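Local structure of glycosyltransferase (Streptomyces viridochromogenes, 2IUY) at residues A[32-37]-A[223-228]; A[150-155]-A[258-263]. The protein is a GT4-family glycosyltransferase of avilamycin A biosynthesis that binds UDP and probably transfers a sugar with retention of anomeric configuration. All blocks are in the same frame, centred on the assembly; numbering follows the deposited sequence.

How the contacts relate
Contacts 1 and 2 adjoin in the middle of a GT-B fold, their centres about 9 Å apart, and meet at the UDP-binding site. They are joined by a salt bridge between two residues seen to bind UDP: Arg225 NH2 of contact 1 lies 2.7 Å from Glu260 OE1 of contact 2. A second ion pair, Glu223 OE1 to Arg153 NH2 at 2.6 Å, ties helix 222-231 to the loop 150-155, and Leu226 of that helix packs on the loop, its CD2 3.4 Å from Arg151 O. No UDP occupies this chain, but a MES molecule, probably from the crystallisation liquor, comes within about 5 Å of the Arg225 side chain.

Contact 1 (A[32-37]-A[223-228]); sequences IQWVVA and ERRLDL
Trp34 and Arg225 make this contact almost alone, the indole of one helix receiving the guanidinium of the other flat on its face. The two planes differ by only 10°, a cation-pi stack displaced towards the five-membered ring. Arg225 CZ stands 3.9 Å from the centroid of that ring, 27° off the normal. NH1 of Arg225 comes nearest, 3.4 Å from Trp34 CE2 at the fusion of the two rings, while NH2 lies 3.8 Å from Trp34 CD1. Seen from the other partner, Trp34 NE1 sits over the centre of the guanidinium.

Residue size explains the pairing. The CA atoms of Trp34 and Arg225 are 12.2 Å apart, too far for small side chains to touch. Arg225 spans much of the gap because CG points opposite its backbone N (chi1 -164°) and the chain then stays extended to NE. Trp34 supplies a broad electron-rich face that probably stabilises the positive charge while keeping the N-H groups of the guanidinium for other partners, so the stack restrains the guanidinium while Arg225 NH2 forms a salt bridge with Glu260 along another direction.

Arg225 belongs to the UDP site. Helix 31-45 follows the first strand, 5-9, of one parallel sheet, and helix 222-231 connects, in chain order, strands 214-216 and 234-237 of the other, so the stack joins the two Rossmann-like halves of the GT-B fold; Pro25, Pro26 and Tyr152 also touch Trp34.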
ATOM      1  N   ILE A  32       1.770   3.693  -2.991  1.00 10.41           N
ATOM      2  CA  ILE A  32       0.936   4.865  -2.622  1.00 10.03           C
ATOM      3  C   ILE A  32      -0.192   5.186  -3.613  1.00  9.40           C
ATOM      4  O   ILE A  32      -1.307   5.595  -3.223  1.00  8.73           O
ATOM      5  CB  ILE A  32       1.771   6.167  -2.360  1.00  9.99           C
ATOM      6  CG1 ILE A  32       2.645   5.995  -1.101  1.00 11.31           C
ATOM      7  CG2 ILE A  32       0.849   7.433  -2.251  1.00 10.48           C
ATOM      8  CD1 ILE A  32       3.743   7.122  -0.926  1.00 10.10           C
ATOM      9  N   GLN A  33       0.124   4.996  -4.893  1.00  8.65           N
ATOM     10  CA  GLN A  33      -0.764   5.296  -6.006  1.00  8.23           C
ATOM     11  C   GLN A  33      -1.946   4.331  -6.018  1.00  8.76           C
ATOM     12  O   GLN A  33      -3.054   4.727  -6.320  1.00  9.23           O
ATOM     13  CB  GLN A  33       0.014   5.244  -7.321  1.00  6.85           C
ATOM     14  CG  GLN A  33       1.107   6.285  -7.421  1.00  7.23           C
ATOM     15  CD  GLN A  33       2.520   5.758  -7.044  1.00  8.87           C
ATOM     16  OE1 GLN A  33       2.676   4.764  -6.318  1.00  7.29           O
ATOM     17  NE2 GLN A  33       3.534   6.430  -7.539  1.00  9.07           N
ATOM     18  N   TRP A  34      -1.698   3.071  -5.673  1.00  9.23           N
ATOM     19  CA  TRP A  34      -2.752   2.097  -5.447  1.00 10.14           C
ATOM     20  C   TRP A  34      -3.614   2.499  -4.230  1.00  9.90           C
ATOM     21  O   TRP A  34      -4.832   2.452  -4.287  1.00  9.96           O
ATOM     22  CB  TRP A  34      -2.183   0.655  -5.289  1.00 12.21           C
ATOM     23  CG  TRP A  34      -2.019   0.015  -6.665  1.00 12.86           C
ATOM     24  CD1 TRP A  34      -0.852  -0.302  -7.304  1.00 13.51           C
ATOM     25  CD2 TRP A  34      -3.078  -0.286  -7.576  1.00 14.61           C
ATOM     26  NE1 TRP A  34      -1.130  -0.785  -8.575  1.00 16.39           N
ATOM     27  CE2 TRP A  34      -2.490  -0.796  -8.756  1.00 15.17           C
ATOM     28  CE3 TRP A  34      -4.478  -0.201  -7.498  1.00 17.59           C
ATOM     29  CZ2 TRP A  34      -3.255  -1.237  -9.836  1.00 15.36           C
ATOM     30  CZ3 TRP A  34      -5.235  -0.615  -8.586  1.00 15.79           C
ATOM     31  CH2 TRP A  34      -4.621  -1.115  -9.738  1.00 14.65           C
ATOM     32  N   VAL A  35      -2.977   2.933  -3.157  1.00  8.90           N
ATOM     33  CA  VAL A  35      -3.753   3.382  -1.972  1.00  8.40           C
ATOM     34  C   VAL A  35      -4.743   4.461  -2.377  1.00  7.06           C
ATOM     35  O   VAL A  35      -5.910   4.407  -2.016  1.00  7.54           O
ATOM     36  CB  VAL A  35      -2.854   3.866  -0.817  1.00  7.72           C
ATOM     37  CG1 VAL A  35      -3.709   4.400   0.368  1.00  7.11           C
ATOM     38  CG2 VAL A  35      -1.916   2.717  -0.351  1.00  9.09           C
ATOM     39  N   VAL A  36      -4.267   5.454  -3.106  1.00  7.08           N
ATOM     40  CA  VAL A  36      -5.072   6.631  -3.481  1.00  5.99           C
ATOM     41  C   VAL A  36      -6.238   6.228  -4.399  1.00  7.55           C
ATOM     42  O   VAL A  36      -7.324   6.736  -4.260  1.00  7.92           O
ATOM     43  CB  VAL A  36      -4.163   7.716  -4.146  1.00  6.72           C
ATOM     44  CG1 VAL A  36      -4.973   8.929  -4.571  1.00  5.29           C
ATOM     45  CG2 VAL A  36      -3.054   8.159  -3.163  1.00  5.39           C
ATOM     46  N   ALA A  37      -5.982   5.299  -5.344  1.00  8.01           N
ATOM     47  CA  ALA A  37      -6.998   4.746  -6.224  1.00  7.13           C
ATOM     48  C   ALA A  37      -8.143   4.073  -5.428  1.00  7.70           C
ATOM     49  O   ALA A  37      -9.311   4.329  -5.695  1.00  7.58           O
ATOM     50  CB  ALA A  37      -6.348   3.754  -7.227  1.00  5.71           C
ATOM     51  N   GLU A 223      -3.126  -6.062 -15.934  1.00 18.84           N
ATOM     52  CA  GLU A 223      -3.823  -7.322 -15.815  1.00 19.44           C
ATOM     53  C   GLU A 223      -2.983  -8.506 -15.310  1.00 18.47           C
ATOM     54  O   GLU A 223      -3.513  -9.376 -14.638  1.00 17.14           O
ATOM     55  CB  GLU A 223      -4.510  -7.671 -17.135  1.00 21.04           C
ATOM     56  CG  GLU A 223      -5.570  -6.640 -17.579  1.00 24.14           C
ATOM     57  CD  GLU A 223      -6.736  -6.563 -16.606  1.00 29.93           C
ATOM     58  OE1 GLU A 223      -7.341  -7.628 -16.297  1.00 31.59           O
ATOM     59  OE2 GLU A 223      -7.022  -5.438 -16.132  1.00 30.59           O
ATOM     60  N   ARG A 224      -1.692  -8.565 -15.627  1.00 18.21           N
ATOM     61  CA  ARG A 224      -0.874  -9.682 -15.117  1.00 16.85           C
ATOM     62  C   ARG A 224      -0.725  -9.605 -13.597  1.00 15.18           C
ATOM     63  O   ARG A 224      -0.842 -10.587 -12.902  1.00 16.68           O
ATOM     64  CB  ARG A 224       0.500  -9.824 -15.833  1.00 17.72           C
ATOM     65  CG  ARG A 224       1.381 -10.892 -15.123  1.00 19.36           C
ATOM     66  CD  ARG A 224       2.166 -11.910 -15.942  1.00 23.40           C
ATOM     67  NE  ARG A 224       3.404 -11.307 -16.311  1.00 18.84           N
ATOM     68  CZ  ARG A 224       4.626 -11.798 -16.200  1.00 16.97           C
ATOM     69  NH1 ARG A 224       4.920 -13.028 -15.775  1.00 17.52           N
ATOM     70  NH2 ARG A 224       5.584 -10.994 -16.606  1.00 16.20           N
ATOM     71  N   ARG A 225      -0.477  -8.418 -13.094  1.00 15.09           N
ATOM     72  CA  ARG A 225      -0.415  -8.140 -11.677  1.00 14.93           C
ATOM     73  C   ARG A 225      -1.584  -8.737 -10.846  1.00 15.10           C
ATOM     74  O   ARG A 225      -1.387  -9.373  -9.798  1.00 12.61           O
ATOM     75  CB  ARG A 225      -0.385  -6.640 -11.520  1.00 13.83           C
ATOM     76  CG  ARG A 225       0.064  -6.190 -10.173  1.00 15.85           C
ATOM     77  CD  ARG A 225      -0.379  -4.761  -9.902  1.00 16.85           C
ATOM     78  NE  ARG A 225       0.033  -4.449  -8.551  1.00 20.81           N
ATOM     79  CZ  ARG A 225      -0.797  -4.158  -7.553  1.00 20.29           C
ATOM     80  NH1 ARG A 225      -2.110  -4.057  -7.745  1.00 14.61           N
ATOM     81  NH2 ARG A 225      -0.271  -3.944  -6.365  1.00 21.13           N
ATOM     82  N   LEU A 226      -2.799  -8.519 -11.356  1.00 15.70           N
ATOM     83  CA  LEU A 226      -4.031  -9.002 -10.768  1.00 14.65           C
ATOM     84  C   LEU A 226      -4.162 -10.500 -10.786  1.00 14.74           C
ATOM     85  O   LEU A 226      -4.547 -11.094  -9.784  1.00 13.36           O
ATOM     86  CB  LEU A 226      -5.195  -8.423 -11.544  1.00 14.98           C
ATOM     87  CG  LEU A 226      -5.420  -6.931 -11.539  1.00 15.25           C
ATOM     88  CD1 LEU A 226      -6.795  -6.758 -12.212  1.00 16.39           C
ATOM     89  CD2 LEU A 226      -5.349  -6.305 -10.087  1.00 13.32           C
ATOM     90  N   ASP A 227      -3.854 -11.109 -11.936  1.00 14.81           N
ATOM     91  CA  ASP A 227      -3.855 -12.566 -12.041  1.00 16.10           C
ATOM     92  C   ASP A 227      -2.824 -13.200 -11.100  1.00 14.89           C
ATOM     93  O   ASP A 227      -3.126 -14.196 -10.445  1.00 16.03           O
ATOM     94  CB  ASP A 227      -3.558 -13.016 -13.475  1.00 17.41           C
ATOM     95  CG  ASP A 227      -4.670 -12.644 -14.460  1.00 22.04           C
ATOM     96  OD1 ASP A 227      -5.856 -12.792 -14.094  1.00 28.09           O
ATOM     97  OD2 ASP A 227      -4.349 -12.234 -15.608  1.00 25.94           O
ATOM     98  N   LEU A 228      -1.618 -12.634 -11.029  1.00 13.93           N
ATOM     99  CA  LEU A 228      -0.570 -13.156 -10.118  1.00 13.75           C
ATOM    100  C   LEU A 228      -1.042 -13.134  -8.665  1.00 13.35           C
ATOM    101  O   LEU A 228      -0.911 -14.110  -7.925  1.00 13.24           O
ATOM    102  CB  LEU A 228       0.730 -12.342 -10.291  1.00 13.65           C
ATOM    103  CG  LEU A 228       1.561 -12.593 -11.561  1.00 12.84           C
ATOM    104  CD1 LEU A 228       2.762 -11.618 -11.600  1.00 12.24           C
ATOM    105  CD2 LEU A 228       2.044 -14.037 -11.620  1.00  9.75           C
TER

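Contact 2 (A[150-155]-A[258-263]); sequences ARYRSA and VSEAAV
A buried contact of mixed polar and apolar character joins the loop that runs between helix 128-133 and strand 165-168 to the helix 256-263 at the UDP site, with Tyr152 meeting both Glu260 and Val263. The two ends of the Tyr152 side chain do different work. Its hydroxyl donates a hydrogen bond to OE2 of Glu260, modelled at 2.3 Å, very short for a hydrogen bond, so the exact length is doubtful. OE2 lies at the edge of the phenol ring, near its plane, while the carboxylate is turned 77° from that plane. The Glu260 chain runs obliquely past the ring's far end, its CG 3.7 Å from Tyr152 CZ.

Near CB the contact is apolar. CG1 of Val263 lies 3.6 Å from Tyr152 CG and 3.7 Å from Tyr152 CB, approaching the ring obliquely. Val263 brings that methyl there by placing it between its own backbone N and carbonyl carbon (chi1 85°). A branched, compact valine suits a site where the backbones come close, the CA atoms of Tyr152 and Val263 being 7.0 Å apart, whereas tyrosine has the length to carry a hydroxyl on to the carboxylate.

Beyond the contact, Arg153 turns its guanidinium to Glu223 and Asp227 of helix 222-231, and Trp34 touches both Tyr152 and Glu260. Glu260 stands where GT4 enzymes carry the second glutamate of the EX7E motif, and it is seen to bind UDP. If the short bond to Tyr152 is real, OE2 is held there while OE1 pairs with Arg225, and the two together would restrain the rotation of the carboxylate; Tyr152 probably acts as a second-shell residue, helping to position Glu260.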
ATOM      1  N   ALA A 150     -13.621  -4.414  -6.412  1.00 12.01           N
ATOM      2  CA  ALA A 150     -13.899  -4.277  -7.860  1.00 12.50           C
ATOM      3  C   ALA A 150     -12.619  -4.162  -8.660  1.00 12.76           C
ATOM      4  O   ALA A 150     -12.597  -4.464  -9.829  1.00 14.25           O
ATOM      5  CB  ALA A 150     -14.844  -3.056  -8.170  1.00 12.53           C
ATOM      6  N   ARG A 151     -11.543  -3.706  -8.042  1.00 13.37           N
ATOM      7  CA  ARG A 151     -10.269  -3.556  -8.750  1.00 13.12           C
ATOM      8  C   ARG A 151      -9.489  -4.865  -8.803  1.00 12.73           C
ATOM      9  O   ARG A 151      -8.447  -4.924  -9.467  1.00 12.81           O
ATOM     10  CB  ARG A 151      -9.396  -2.464  -8.110  1.00 13.12           C
ATOM     11  CG  ARG A 151      -9.866  -1.038  -8.407  1.00 14.90           C
ATOM     12  CD  ARG A 151      -8.750   0.017  -8.323  1.00 15.48           C
ATOM     13  NE  ARG A 151      -9.312   1.368  -8.503  1.00 19.73           N
ATOM     14  CZ  ARG A 151      -9.388   2.071  -9.644  1.00 20.10           C
ATOM     15  NH1 ARG A 151      -8.927   1.595 -10.793  1.00 20.29           N
ATOM     16  NH2 ARG A 151      -9.956   3.284  -9.637  1.00 18.18           N
ATOM     17  N   TYR A 152      -9.958  -5.878  -8.071  1.00 11.14           N
ATOM     18  CA  TYR A 152      -9.241  -7.151  -7.944  1.00 12.23           C
ATOM     19  C   TYR A 152     -10.081  -8.306  -8.462  1.00 12.97           C
ATOM     20  O   TYR A 152     -11.306  -8.167  -8.689  1.00 11.12           O
ATOM     21  CB  TYR A 152      -8.731  -7.389  -6.497  1.00 12.22           C
ATOM     22  CG  TYR A 152      -7.781  -6.258  -6.122  1.00 12.18           C
ATOM     23  CD1 TYR A 152      -6.401  -6.330  -6.401  1.00 13.48           C
ATOM     24  CD2 TYR A 152      -8.286  -5.069  -5.590  1.00 11.62           C
ATOM     25  CE1 TYR A 152      -5.560  -5.240  -6.117  1.00 13.22           C
ATOM     26  CE2 TYR A 152      -7.459  -3.998  -5.317  1.00 13.86           C
ATOM     27  CZ  TYR A 152      -6.121  -4.088  -5.574  1.00 13.38           C
ATOM     28  OH  TYR A 152      -5.375  -2.978  -5.270  1.00 18.88           O
ATOM     29  N   ARG A 153      -9.411  -9.439  -8.655  1.00 13.70           N
ATOM     30  CA  ARG A 153     -10.098 -10.634  -9.083  1.00 13.88           C
ATOM     31  C   ARG A 153     -11.009 -11.135  -7.964  1.00 13.35           C
ATOM     32  O   ARG A 153     -10.645 -11.139  -6.769  1.00 14.01           O
ATOM     33  CB  ARG A 153      -9.123 -11.727  -9.519  1.00 14.32           C
ATOM     34  CG  ARG A 153      -8.238 -11.395 -10.683  1.00 14.97           C
ATOM     35  CD  ARG A 153      -8.957 -11.369 -12.037  1.00 19.86           C
ATOM     36  NE  ARG A 153      -8.005 -10.989 -13.084  1.00 17.15           N
ATOM     37  CZ  ARG A 153      -8.070  -9.879 -13.816  1.00 21.83           C
ATOM     38  NH1 ARG A 153      -9.090  -9.028 -13.684  1.00 22.19           N
ATOM     39  NH2 ARG A 153      -7.129  -9.641 -14.741  1.00 23.23           N
ATOM     40  N   SER A 154     -12.172 -11.592  -8.389  1.00 12.01           N
ATOM     41  CA  SER A 154     -13.225 -12.004  -7.526  1.00 11.45           C
ATOM     42  C   SER A 154     -13.325 -13.512  -7.519  1.00 11.04           C
ATOM     43  O   SER A 154     -12.701 -14.201  -8.337  1.00 12.34           O
ATOM     44  CB  SER A 154     -14.532 -11.389  -8.031  1.00 11.97           C
ATOM     45  OG  SER A 154     -14.919 -12.045  -9.226  1.00 10.19           O
ATOM     46  N   ALA A 155     -14.125 -14.046  -6.604  1.00 11.53           N
ATOM     47  CA  ALA A 155     -14.396 -15.494  -6.569  1.00 11.66           C
ATOM     48  C   ALA A 155     -15.004 -15.977  -7.907  1.00 11.39           C
ATOM     49  O   ALA A 155     -14.631 -17.043  -8.422  1.00 11.09           O
ATOM     50  CB  ALA A 155     -15.295 -15.842  -5.395  1.00 10.92           C
ATOM     51  N   VAL A 258      -0.619  -6.832   1.340  1.00  7.70           N
ATOM     52  CA  VAL A 258      -1.385  -7.714   2.234  1.00  6.85           C
ATOM     53  C   VAL A 258      -2.898  -7.681   1.900  1.00  6.02           C
ATOM     54  O   VAL A 258      -3.540  -8.739   1.719  1.00  5.05           O
ATOM     55  CB  VAL A 258      -1.140  -7.383   3.746  1.00  6.32           C
ATOM     56  CG1 VAL A 258      -2.063  -8.247   4.702  1.00  7.73           C
ATOM     57  CG2 VAL A 258       0.309  -7.625   4.146  1.00  6.11           C
ATOM     58  N   SER A 259      -3.459  -6.466   1.830  1.00  4.99           N
ATOM     59  CA  SER A 259      -4.882  -6.290   1.525  1.00  5.81           C
ATOM     60  C   SER A 259      -5.182  -6.710   0.096  1.00  6.86           C
ATOM     61  O   SER A 259      -6.253  -7.265  -0.184  1.00  7.25           O
ATOM     62  CB  SER A 259      -5.361  -4.838   1.816  1.00  6.65           C
ATOM     63  OG  SER A 259      -4.600  -3.924   1.045  1.00  4.58           O
ATOM     64  N   GLU A 260      -4.224  -6.460  -0.800  1.00  6.96           N
ATOM     65  CA  GLU A 260      -4.315  -6.838  -2.223  1.00  8.24           C
ATOM     66  C   GLU A 260      -4.352  -8.341  -2.435  1.00  7.84           C
ATOM     67  O   GLU A 260      -5.205  -8.823  -3.160  1.00  9.54           O
ATOM     68  CB  GLU A 260      -3.184  -6.203  -3.040  1.00  6.98           C
ATOM     69  CG  GLU A 260      -3.427  -4.700  -3.090  1.00 11.60           C
ATOM     70  CD  GLU A 260      -2.553  -3.961  -4.044  1.00 17.12           C
ATOM     71  OE1 GLU A 260      -1.332  -3.989  -3.850  1.00 19.37           O
ATOM     72  OE2 GLU A 260      -3.112  -3.328  -4.987  1.00 20.76           O
ATOM     73  N   ALA A 261      -3.423  -9.064  -1.816  1.00  5.99           N
ATOM     74  CA  ALA A 261      -3.443 -10.512  -1.889  1.00  6.36           C
ATOM     75  C   ALA A 261      -4.761 -11.044  -1.365  1.00  5.50           C
ATOM     76  O   ALA A 261      -5.426 -11.796  -2.035  1.00  5.78           O
ATOM     77  CB  ALA A 261      -2.210 -11.117  -1.121  1.00  4.85           C
ATOM     78  N   ALA A 262      -5.159 -10.631  -0.160  1.00  5.73           N
ATOM     79  CA  ALA A 262      -6.280 -11.270   0.503  1.00  5.72           C
ATOM     80  C   ALA A 262      -7.599 -10.983  -0.213  1.00  5.96           C
ATOM     81  O   ALA A 262      -8.424 -11.887  -0.423  1.00  7.01           O
ATOM     82  CB  ALA A 262      -6.334 -10.830   1.973  1.00  6.25           C
ATOM     83  N   VAL A 263      -7.812  -9.754  -0.624  1.00  5.59           N
ATOM     84  CA  VAL A 263      -9.044  -9.449  -1.383  1.00  5.86           C
ATOM     85  C   VAL A 263      -9.036 -10.186  -2.742  1.00  6.63           C
ATOM     86  O   VAL A 263     -10.088 -10.355  -3.361  1.00  5.88           O
ATOM     87  CB  VAL A 263      -9.206  -7.975  -1.587  1.00  6.31           C
ATOM     88  CG1 VAL A 263      -8.408  -7.535  -2.848  1.00  6.87           C
ATOM     89  CG2 VAL A 263     -10.671  -7.624  -1.765  1.00  5.97           C
TER